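Local atomic coordinates of uncharacterized protein (Bombyx mori, PDB entry 5AZ0), a protein that is an aldo-keto reductase (AKR2E5) of the silkworm, an oxidoreductase that probably reduces carbonyl compounds with a nicotinamide cofactor, as its relatives do. Residues Trp138-Ile142 with Pro315-Gln319; Ile142-Gly146 with Met341-Lys345. All blocks are in the same frame, centred on the assembly; numbering follows the deposited sequence.

Contact 1: residues Trp138-Ile142 with Pro315-Gln319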
# COMPACT_ATOMS: atom_id res chain seq x y z
N TRP A 138 2.78 4.67 9.50
CA TRP A 138 3.94 4.06 10.16
C TRP A 138 3.68 3.98 11.61
O TRP A 138 2.88 4.75 12.13
CB TRP A 138 5.23 4.86 9.96
CG TRP A 138 5.65 4.89 8.58
CD1 TRP A 138 5.16 5.69 7.60
CD2 TRP A 138 6.66 4.07 7.96
NE1 TRP A 138 5.84 5.44 6.40
CE2 TRP A 138 6.73 4.43 6.60
CE3 TRP A 138 7.53 3.09 8.44
CZ2 TRP A 138 7.61 3.82 5.70
CZ3 TRP A 138 8.42 2.46 7.54
CH2 TRP A 138 8.44 2.83 6.19
N PRO A 139 4.36 3.04 12.31
CA PRO A 139 4.16 2.88 13.73
C PRO A 139 4.84 3.99 14.60
O PRO A 139 4.52 4.16 15.80
CB PRO A 139 4.73 1.46 13.99
CG PRO A 139 5.71 1.26 12.93
CD PRO A 139 5.18 1.96 11.73
N MET A 140 5.76 4.76 14.00
CA MET A 140 6.46 5.84 14.75
C MET A 140 5.54 7.07 14.90
O MET A 140 4.66 7.33 14.06
CB MET A 140 7.76 6.26 14.06
CG MET A 140 8.67 5.12 13.70
SD MET A 140 8.43 4.40 12.08
CE MET A 140 8.69 5.68 10.86
N SER A 141 5.77 7.78 15.99
CA SER A 141 5.13 9.02 16.34
C SER A 141 6.21 10.11 16.38
O SER A 141 7.00 10.14 17.32
CB SER A 141 4.50 8.88 17.69
OG SER A 141 5.48 8.72 18.74
N ILE A 142 6.23 10.94 15.36
CA ILE A 142 7.24 11.94 15.09
C ILE A 142 6.64 13.32 14.77
O ILE A 142 5.87 13.45 13.78
CB ILE A 142 8.13 11.51 13.88
CG1 ILE A 142 8.68 10.10 14.18
CG2 ILE A 142 9.27 12.50 13.65
CD1 ILE A 142 9.52 9.52 13.08
N PRO A 315 13.94 3.55 5.15
CA PRO A 315 14.20 4.95 5.38
C PRO A 315 15.10 5.10 6.60
O PRO A 315 14.63 5.13 7.74
CB PRO A 315 12.78 5.54 5.55
CG PRO A 315 11.96 4.40 6.01
CD PRO A 315 12.56 3.15 5.48
N LEU A 316 16.42 5.25 6.35
CA LEU A 316 17.43 5.19 7.43
C LEU A 316 17.29 6.30 8.41
O LEU A 316 17.50 6.08 9.60
CB LEU A 316 18.86 5.14 6.86
CG LEU A 316 19.07 3.78 6.14
CD1 LEU A 316 20.18 3.87 5.11
CD2 LEU A 316 19.24 2.59 7.12
N PHE A 317 16.85 7.48 7.95
CA PHE A 317 16.52 8.62 8.87
C PHE A 317 15.51 8.31 9.96
O PHE A 317 15.50 9.02 10.92
CB PHE A 317 16.07 9.86 8.12
CG PHE A 317 15.13 9.59 6.98
CD1 PHE A 317 13.76 9.47 7.20
CD2 PHE A 317 15.62 9.49 5.70
CE1 PHE A 317 12.90 9.20 6.14
CE2 PHE A 317 14.77 9.23 4.64
CZ PHE A 317 13.40 9.06 4.87
N TRP A 318 14.72 7.21 9.86
CA TRP A 318 13.82 6.88 10.97
C TRP A 318 14.32 5.86 11.95
O TRP A 318 13.66 5.65 12.99
CB TRP A 318 12.42 6.46 10.42
CG TRP A 318 11.63 7.63 9.83
CD1 TRP A 318 11.63 8.95 10.25
CD2 TRP A 318 10.70 7.58 8.74
NE1 TRP A 318 10.76 9.69 9.50
CE2 TRP A 318 10.18 8.89 8.56
CE3 TRP A 318 10.22 6.55 7.93
CZ2 TRP A 318 9.24 9.20 7.60
CZ3 TRP A 318 9.25 6.86 6.95
CH2 TRP A 318 8.78 8.20 6.81
N GLN A 319 15.47 5.23 11.69
CA GLN A 319 16.05 4.22 12.65
C GLN A 319 16.11 4.60 14.10
O GLN A 319 15.76 3.78 14.94
CB GLN A 319 17.44 3.71 12.28
CG GLN A 319 17.53 3.05 10.91
CD GLN A 319 18.79 2.18 10.72
OE1 GLN A 319 18.78 1.22 9.94
NE2 GLN A 319 19.89 2.55 11.40

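Contact 2: residues Ile142-Gly146 with Met341-Lys345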
# COMPACT_ATOMS: atom_id res chain seq x y z
N ILE A 142 6.23 10.94 15.36
CA ILE A 142 7.24 11.94 15.09
C ILE A 142 6.64 13.32 14.77
O ILE A 142 5.87 13.45 13.78
CB ILE A 142 8.13 11.51 13.88
CG1 ILE A 142 8.68 10.10 14.18
CG2 ILE A 142 9.27 12.50 13.65
CD1 ILE A 142 9.52 9.52 13.08
N SER A 143 7.04 14.36 15.52
CA SER A 143 6.56 15.73 15.24
C SER A 143 7.01 16.20 13.88
O SER A 143 7.89 15.63 13.23
CB SER A 143 6.98 16.77 16.33
OG SER A 143 8.31 17.24 16.06
N GLN A 144 6.39 17.28 13.42
CA GLN A 144 6.80 17.90 12.16
C GLN A 144 8.23 18.43 12.22
O GLN A 144 8.81 18.70 11.19
CB GLN A 144 5.82 19.12 11.81
CG GLN A 144 4.31 18.77 11.85
CD GLN A 144 3.57 18.89 13.23
OE1 GLN A 144 4.02 18.44 14.38
NE2 GLN A 144 2.37 19.48 13.11
N GLU A 145 8.77 18.67 13.43
CA GLU A 145 10.17 19.08 13.54
C GLU A 145 11.16 17.91 13.79
O GLU A 145 12.33 18.15 13.94
CB GLU A 145 10.31 20.15 14.63
CG GLU A 145 9.65 21.47 14.20
CD GLU A 145 8.15 21.48 14.38
OE1 GLU A 145 7.63 20.86 15.35
OE2 GLU A 145 7.47 22.14 13.56
N GLY A 146 10.69 16.66 13.82
CA GLY A 146 11.60 15.53 13.93
C GLY A 146 11.72 15.07 15.35
O GLY A 146 12.53 14.24 15.61
N MET A 341 9.70 14.69 4.24
CA MET A 341 9.14 13.61 5.01
C MET A 341 8.44 14.12 6.27
O MET A 341 8.05 13.31 7.11
CB MET A 341 10.25 12.63 5.39
CG MET A 341 11.19 12.24 4.25
SD MET A 341 10.38 11.51 2.86
CE MET A 341 9.58 10.12 3.65
N ARG A 342 8.29 15.44 6.41
CA ARG A 342 7.76 16.05 7.64
C ARG A 342 6.71 17.19 7.45
O ARG A 342 5.84 17.33 8.28
CB ARG A 342 8.93 16.62 8.46
CG ARG A 342 9.77 15.62 9.21
CD ARG A 342 10.93 16.26 10.03
NE ARG A 342 11.92 17.04 9.27
CZ ARG A 342 12.01 18.39 9.18
NH1 ARG A 342 11.15 19.23 9.77
NH2 ARG A 342 12.99 18.93 8.45
N LYS A 343 6.88 18.03 6.43
CA LYS A 343 6.08 19.26 6.22
C LYS A 343 5.84 19.38 4.75
O LYS A 343 6.76 19.30 3.97
CB LYS A 343 6.82 20.52 6.68
CG LYS A 343 6.96 20.64 8.19
CD LYS A 343 7.88 21.80 8.64
CE LYS A 343 7.48 22.20 10.05
NZ LYS A 343 8.52 22.90 10.82
N TRP A 344 4.58 19.57 4.36
CA TRP A 344 4.23 19.71 2.94
C TRP A 344 2.81 20.35 2.81
O TRP A 344 2.03 20.36 3.80
CB TRP A 344 4.29 18.32 2.23
CG TRP A 344 3.17 17.34 2.72
CD1 TRP A 344 1.94 17.13 2.16
CD2 TRP A 344 3.21 16.50 3.89
NE1 TRP A 344 1.22 16.22 2.89
CE2 TRP A 344 1.97 15.82 3.96
CE3 TRP A 344 4.19 16.23 4.86
CZ2 TRP A 344 1.68 14.91 4.96
CZ3 TRP A 344 3.88 15.34 5.87
CH2 TRP A 344 2.62 14.69 5.91
N LYS A 345 2.47 20.80 1.60
CA LYS A 345 1.12 21.25 1.25
C LYS A 345 0.44 20.23 0.30
O LYS A 345 1.12 19.55 -0.48
CB LYS A 345 1.16 22.70 0.65
CG LYS A 345 1.25 22.82 -0.89
CD LYS A 345 0.79 24.19 -1.43
CE LYS A 345 0.52 24.17 -2.94
NZ LYS A 345 -0.74 23.47 -3.31

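Contact 1: residues Trp138-Ile142 with Pro315-Gln319
Trp138 and Trp318 meet in a T-shaped (edge-to-face) stack that joins the loop after strand 133-136 of the aldo-keto reductase (beta/alpha)8 barrel to the long C-terminal loop. The edge belongs to Trp318: its CZ3 stands over one face of the Trp138 indole, 3.5 Å from Trp138 CE2, with the planes inclined at 61°. Trp318 reaches there from a short 3-10 turn, residues 316-318. Pro315, just before that turn, meets Trp138 head-on, the two side chains coming from opposite directions, with Pro315 CG 3.9 Å from Trp138 CH2.

Met140 bends at both chi2 (90°) and chi3 (60°), which lays its terminal methyl against one face of Trp318, nearer the rim than the centre; Met140 CE lies 3.4 Å from Trp318 CE3. The opposite face is taken by Phe317, whose CE1 sits over the middle of the indole, so that Trp318 is sandwiched between a methyl and a neighbouring aromatic ring. No hydrogen bond crosses this buried interface. Trp106 packs its ring against Trp138 at about a right angle, adding a third indole to the cluster. On the pyrrole side, Ile142 CD1, at the end of an extended chain, approaches Trp318 CD1 to 3.6 Å.

Contact 2: residues Ile142-Gly146 with Met341-Lys345
Gln144 and Arg342 bring their CA atoms within 5.0 Å of each other where a type I beta turn, Ser143 to Gly146, meets the irregular chain of residues 341-345. Inside the turn, Gly146 N bonds to Ser143 O, and Gly146 itself has a positive phi (97°), a conformation suited to glycine. Ser143 OG accepts a weak bond from Glu145 N, but it is also bonded to Val147 N, just beyond the turn.

Arg342 carries much of the contact. Its chain runs straight as far as CD and then bends at chi3 (-59°), bringing one edge of the guanidinium to the Gln144 carbonyl. Arg342 NH1 donates to Gln144 O at 2.8 Å, nearly straight at 163°, with the oxygen close to the guanidinium plane and the donor in the carbonyl plane. Arg342 CB and CD also lie near this oxygen, while NE is turned to Ile337 O and NH2 is bonded as well, so all three nitrogens are engaged and the rotation of the flat group is fixed.

Lys343 passes on extended, its CE 3.9 Å from Gln144 CB, and ends in a salt bridge: Lys343 NZ lies 3.0 Å from Glu145 OE2, on the anti side of the carboxylate and somewhat out of its plane. Both residues are exposed, so solvent probably weakens this attraction.

The site lies on the surface of the barrel: the turn belongs to the connection between strand 133-136 and helix 153-165, whereas Arg342 and Lys343 belong to the C-terminal tail that follows helix 297-304.

Both contacts start from the same connection between strand 133-136 and helix 153-165, and their segments share Ile142, which ends 138-142 and begins 142-146 but touches across contact 1 alone. Their partners come in the same order along the tail after helix 297-304: residues 315-319 first, then 341-345. The centres are 11 Å apart, on one side of the chain's centre, and the two sites touch directly, Trp318 CH2 packing 3.8 Å from Met341 CE. Contact 1 is buried and apolar; contact 2 is more polar and lies at the surface. Together they join the C-terminal tail to one barrel loop at two successive points, in a family whose C-terminal loop commonly helps shape the substrate pocket.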